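Local coordinates for protein Tv2483 (Treponema vincentii, PDB 6DET) that binds L-arginine with high selectivity as a treponemal lipoprotein, probably delivering it to an ABC transporter for uptake, at residues 70-75 with 235-240. Sequence-based numbering, arbitrary orientation.
Sequences CRRLGI and ESVLAE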
loop_
_atom_site.group_PDB
_atom_site.type_symbol
_atom_site.label_atom_id
_atom_site.label_comp_id
_atom_site.label_asym_id
_atom_site.label_seq_id
_atom_site.Cartn_x
_atom_site.Cartn_y
_atom_site.Cartn_z
ATOM N N CYS A 70 -15.010 -5.034 -10.346
ATOM C CA CYS A 70 -15.621 -6.357 -10.426
ATOM C C CYS A 70 -17.077 -6.259 -10.856
ATOM O O CYS A 70 -17.571 -7.108 -11.613
ATOM C CB CYS A 70 -15.478 -7.070 -9.066
ATOM S SG CYS A 70 -13.838 -7.627 -8.701
ATOM N N ARG A 71 -17.779 -5.201 -10.434
ATOM C CA ARG A 71 -19.145 -5.040 -10.899
ATOM C C ARG A 71 -19.178 -4.950 -12.417
ATOM O O ARG A 71 -19.984 -5.612 -13.070
ATOM C CB ARG A 71 -19.804 -3.803 -10.297
ATOM C CG ARG A 71 -21.283 -3.699 -10.693
ATOM C CD ARG A 71 -21.871 -2.366 -10.301
ATOM N NE ARG A 71 -21.350 -1.300 -11.150
ATOM C CZ ARG A 71 -21.814 -1.026 -12.367
ATOM N NH1 ARG A 71 -22.815 -1.727 -12.865
ATOM N NH2 ARG A 71 -21.278 -0.051 -13.088
ATOM N N ARG A 72 -18.298 -4.131 -12.989
ATOM C CA ARG A 72 -18.277 -3.986 -14.444
ATOM C C ARG A 72 -17.893 -5.284 -15.140
ATOM O O ARG A 72 -18.335 -5.526 -16.275
ATOM C CB ARG A 72 -17.311 -2.869 -14.842
ATOM C CG ARG A 72 -17.808 -1.497 -14.458
ATOM C CD ARG A 72 -16.883 -0.365 -14.911
ATOM N NE ARG A 72 -17.281 0.906 -14.320
ATOM C CZ ARG A 72 -17.020 2.100 -14.844
ATOM N NH1 ARG A 72 -16.361 2.198 -15.994
ATOM N NH2 ARG A 72 -17.412 3.200 -14.210
ATOM N N LEU A 73 -17.031 -6.094 -14.525
ATOM C CA LEU A 73 -16.625 -7.372 -15.108
ATOM C C LEU A 73 -17.626 -8.489 -14.876
ATOM O O LEU A 73 -17.448 -9.594 -15.421
ATOM C CB LEU A 73 -15.266 -7.792 -14.562
ATOM C CG LEU A 73 -14.092 -6.955 -15.069
ATOM C CD1 LEU A 73 -12.849 -7.321 -14.335
ATOM C CD2 LEU A 73 -13.905 -7.162 -16.596
ATOM N N GLY A 74 -18.697 -8.230 -14.134
ATOM C CA GLY A 74 -19.696 -9.264 -13.918
ATOM C C GLY A 74 -19.275 -10.344 -12.939
ATOM O O GLY A 74 -19.805 -11.462 -13.003
ATOM N N ILE A 75 -18.378 -10.025 -11.999
ATOM C CA ILE A 75 -17.809 -10.987 -11.064
ATOM C C ILE A 75 -17.922 -10.419 -9.659
ATOM O O ILE A 75 -18.028 -9.203 -9.462
ATOM C CB ILE A 75 -16.329 -11.328 -11.384
ATOM C CG1 ILE A 75 -15.426 -10.100 -11.231
ATOM C CG2 ILE A 75 -16.216 -11.914 -12.800
ATOM C CD1 ILE A 75 -13.966 -10.360 -11.574
ATOM N N GLU A 235 -6.676 -4.120 -16.246
ATOM C CA GLU A 235 -6.163 -2.820 -16.667
ATOM C C GLU A 235 -7.120 -2.144 -17.643
ATOM O O GLU A 235 -7.285 -0.918 -17.610
ATOM C CB GLU A 235 -4.776 -2.985 -17.277
ATOM C CG GLU A 235 -3.709 -3.266 -16.231
ATOM C CD GLU A 235 -2.330 -3.412 -16.816
ATOM O OE1 GLU A 235 -2.210 -3.884 -17.977
ATOM O OE2 GLU A 235 -1.367 -3.044 -16.116
ATOM N N SER A 236 -7.785 -2.921 -18.503
ATOM C CA SER A 236 -8.723 -2.310 -19.434
ATOM C C SER A 236 -9.868 -1.616 -18.702
ATOM O O SER A 236 -10.293 -0.521 -19.087
ATOM C CB SER A 236 -9.279 -3.369 -20.383
ATOM O OG SER A 236 -10.130 -2.751 -21.321
ATOM N N VAL A 237 -10.394 -2.252 -17.659
ATOM C CA VAL A 237 -11.496 -1.669 -16.901
ATOM C C VAL A 237 -11.016 -0.497 -16.051
ATOM O O VAL A 237 -11.721 0.516 -15.913
ATOM C CB VAL A 237 -12.164 -2.748 -16.041
ATOM C CG1 VAL A 237 -13.307 -2.133 -15.262
ATOM C CG2 VAL A 237 -12.658 -3.883 -16.944
ATOM N N LEU A 238 -9.846 -0.628 -15.423
ATOM C CA LEU A 238 -9.293 0.495 -14.665
ATOM C C LEU A 238 -9.162 1.735 -15.541
ATOM O O LEU A 238 -9.416 2.856 -15.088
ATOM C CB LEU A 238 -7.928 0.134 -14.087
ATOM C CG LEU A 238 -7.917 -0.852 -12.904
ATOM C CD1 LEU A 238 -6.483 -1.172 -12.458
ATOM C CD2 LEU A 238 -8.756 -0.300 -11.734
ATOM N N ALA A 239 -8.719 1.558 -16.785
ATOM C CA ALA A 239 -8.576 2.705 -17.682
ATOM C C ALA A 239 -9.923 3.363 -17.937
ATOM O O ALA A 239 -10.042 4.595 -17.889
ATOM C CB ALA A 239 -7.919 2.274 -18.988
ATOM N N GLU A 240 -10.950 2.557 -18.201
ATOM C CA GLU A 240 -12.296 3.077 -18.399
ATOM C C GLU A 240 -12.755 3.839 -17.164
ATOM O O GLU A 240 -13.336 4.926 -17.269
ATOM C CB GLU A 240 -13.249 1.915 -18.712
ATOM C CG GLU A 240 -14.721 2.285 -18.927
ATOM C CD GLU A 240 -15.623 1.057 -19.150
ATOM O OE1 GLU A 240 -16.012 0.402 -18.159
ATOM O OE2 GLU A 240 -15.934 0.739 -20.319
#
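R72 runs past the CG1 methyl of V237 to a salt bridge with E240, and L73 closes on the other methyl of the same valine. The arginine stays extended from CG to NE, which carries its CD past V237 CG1 at 4.0 Å and sets NH1 2.8 Å from E240 OE1. That bond is bent, 146° at the hydrogen: OE1 is approached on its anti side and from well outside the carboxylate plane, the two flat groups being turned 49° apart. E240 CG, anti to its own backbone N (chi1 179°), lies at the guanidinium edge, 3.4 Å from R72 NH1. V237 presents its two methyls to different neighbours, CG1 to the arginine stem and CG2 to L73 CD2 at 3.5 Å. A second acid, D244, also bridges to R72 NH1, while E68, one turn back, takes NE; carboxylates thus hold NH1 and NE, which probably limits rotation of the group. Just beyond L73, G74 takes up a positive phi in a Schellman motif, with I75 N bonded back to C70 O and G74 N to R71 O. This surface contact joins the C-terminal end of helix 61-73 to helix 228-243; beneath it L238 packs on I65 and L69, W29 of helix 28-35 touches L73, and strand 76-81 follows directly into the mixed sheet.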